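Local coordinates for glucose-1-phosphate uridylyltransferase (Sphingomonas elodea, PDB 2UX8), which probably catalyses the formation of UDP-glucose and diphosphate from alpha-D-glucose 1-phosphate and UTP, at residues F65-G68 against R69-A73. Residues are numbered along the deposited sequence; the frame is centred on the assembly and turned at random.
Sequences FVTG and RGKSA
The turn that carries strand 62-67 into helix 72-77, in the nucleotidyltransferase fold of GT-A type, illustrates how a strand-turn-helix bend can be lined by the aliphatic part of a lysine and bridged by a water at the backbone. Lys71 folds back against the residues at and just past the end of the strand: its CD lies 3.7 Å from Gly68 N, and its CB approaches Thr67 CG2 loosely, at 4.4 Å. With CG anti to the carbonyl carbon (chi1 -55°), the aliphatic chain runs extended past Gly68 and bends at its last torsion, where NZ hydrogen-bonds to Gly23 O and forms a long, weak ion pair with Glu38. Gly70 centres an inverse gamma turn, marked by a weak bond of 3.2 Å from Lys71 N to Arg69 O. Lys71 N also donates to a water 2.6 Å away, and that water in turn lies 2.6 Å from Gly68 O, bridging the two sides of the bend. The Arg69 side chain leads away from the 65-68 segment; NE forms a salt bridge with Asp79 of a second subunit, NH1 one with Glu83 of a third. The two cationic side chains thus part, the Lys71 amine bonding within its own chain and the Arg69 guanidinium reaching two other subunits.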
ATOM      1  N   PHE C  65      14.065  -4.511  10.559  1.00 35.37           N
ATOM      2  CA  PHE C  65      12.868  -5.331  10.357  1.00 34.82           C
ATOM      3  C   PHE C  65      12.993  -6.181   9.109  1.00 34.93           C
ATOM      4  O   PHE C  65      13.274  -5.660   8.033  1.00 34.39           O
ATOM      5  CB  PHE C  65      11.614  -4.459  10.154  1.00 30.46           C
ATOM      6  CG  PHE C  65      11.117  -3.761  11.387  1.00 30.89           C
ATOM      7  CD1 PHE C  65      11.917  -3.616  12.517  1.00 30.38           C
ATOM      8  CD2 PHE C  65       9.846  -3.194  11.397  1.00 30.52           C
ATOM      9  CE1 PHE C  65      11.456  -2.914  13.628  1.00 25.71           C
ATOM     10  CE2 PHE C  65       9.385  -2.486  12.517  1.00 27.57           C
ATOM     11  CZ  PHE C  65      10.194  -2.351  13.625  1.00 26.32           C
ATOM     12  N   VAL C  66      12.792  -7.486   9.243  1.00 26.69           N
ATOM     13  CA  VAL C  66      12.810  -8.353   8.073  1.00 27.68           C
ATOM     14  C   VAL C  66      11.328  -8.697   7.881  1.00 28.92           C
ATOM     15  O   VAL C  66      10.761  -9.508   8.614  1.00 29.20           O
ATOM     16  CB  VAL C  66      13.740  -9.594   8.289  1.00 25.65           C
ATOM     17  CG1 VAL C  66      14.110  -9.707   9.715  1.00 26.40           C
ATOM     18  CG2 VAL C  66      13.090 -10.861   7.781  1.00 24.30           C
ATOM     19  N   THR C  67      10.711  -8.017   6.910  1.00 34.77           N
ATOM     20  CA  THR C  67       9.282  -8.139   6.614  1.00 36.52           C
ATOM     21  C   THR C  67       8.805  -9.048   5.507  1.00 37.21           C
ATOM     22  O   THR C  67       9.575  -9.669   4.776  1.00 36.80           O
ATOM     23  CB  THR C  67       8.664  -6.781   6.287  1.00 46.51           C
ATOM     24  OG1 THR C  67       9.632  -5.981   5.603  1.00 49.54           O
ATOM     25  CG2 THR C  67       8.191  -6.082   7.533  1.00 48.04           C
ATOM     26  N   GLY C  68       7.482  -9.079   5.397  1.00 48.61           N
ATOM     27  CA  GLY C  68       6.810  -9.871   4.394  1.00 49.14           C
ATOM     28  C   GLY C  68       6.090  -8.986   3.397  1.00 50.36           C
ATOM     29  O   GLY C  68       6.344  -7.777   3.298  1.00 49.88           O
ATOM     30  N   ARG C  69       5.150  -9.591   2.686  1.00 56.33           N
ATOM     31  CA  ARG C  69       4.425  -8.894   1.658  1.00 57.11           C
ATOM     32  C   ARG C  69       3.323  -7.924   2.042  1.00 57.99           C
ATOM     33  O   ARG C  69       3.392  -6.784   1.652  1.00 59.31           O
ATOM     34  CB  ARG C  69       3.923  -9.901   0.641  1.00 47.61           C
ATOM     35  CG  ARG C  69       4.067  -9.364  -0.748  1.00 47.80           C
ATOM     36  CD  ARG C  69       4.388 -10.452  -1.728  1.00 47.46           C
ATOM     37  NE  ARG C  69       5.653 -11.096  -1.415  1.00 44.13           N
ATOM     38  CZ  ARG C  69       5.758 -12.378  -1.114  1.00 43.82           C
ATOM     39  NH1 ARG C  69       4.673 -13.112  -1.087  1.00 43.67           N
ATOM     40  NH2 ARG C  69       6.929 -12.935  -0.865  1.00 40.27           N
ATOM     41  N   GLY C  70       2.304  -8.316   2.785  1.00 44.39           N
ATOM     42  CA  GLY C  70       1.286  -7.321   3.116  1.00 44.73           C
ATOM     43  C   GLY C  70       1.496  -6.575   4.433  1.00 44.92           C
ATOM     44  O   GLY C  70       0.566  -6.444   5.223  1.00 44.82           O
ATOM     45  N   LYS C  71       2.690  -6.043   4.671  1.00 46.72           N
ATOM     46  CA  LYS C  71       2.929  -5.383   5.940  1.00 47.42           C
ATOM     47  C   LYS C  71       3.385  -3.934   5.932  1.00 48.22           C
ATOM     48  O   LYS C  71       4.324  -3.571   6.643  1.00 48.72           O
ATOM     49  CB  LYS C  71       3.906  -6.239   6.739  1.00 47.86           C
ATOM     50  CG  LYS C  71       3.404  -7.656   6.881  1.00 47.09           C
ATOM     51  CD  LYS C  71       4.448  -8.576   7.459  1.00 44.70           C
ATOM     52  CE  LYS C  71       3.860  -9.965   7.667  1.00 41.97           C
ATOM     53  NZ  LYS C  71       2.724  -9.919   8.618  1.00 42.73           N
ATOM     54  N   SER C  72       2.695  -3.098   5.163  1.00 54.11           N
ATOM     55  CA  SER C  72       3.041  -1.682   5.080  1.00 54.76           C
ATOM     56  C   SER C  72       2.767  -0.970   6.405  1.00 54.12           C
ATOM     57  O   SER C  72       3.456  -0.010   6.773  1.00 54.32           O
ATOM     58  CB  SER C  72       2.218  -0.998   3.993  1.00 77.90           C
ATOM     59  OG  SER C  72       1.901  -1.901   2.958  1.00 80.65           O
ATOM     60  N   ALA C  73       1.743  -1.433   7.108  1.00 42.45           N
ATOM     61  CA  ALA C  73       1.367  -0.840   8.381  1.00 42.18           C
ATOM     62  C   ALA C  73       2.551  -0.771   9.340  1.00 41.71           C
ATOM     63  O   ALA C  73       2.731   0.211  10.057  1.00 41.89           O
ATOM     64  CB  ALA C  73       0.236  -1.641   9.000  1.00 41.00           C
TER
HETATM   65  O   HOH W   1       5.017  -5.537   3.662  1.00 34.40           O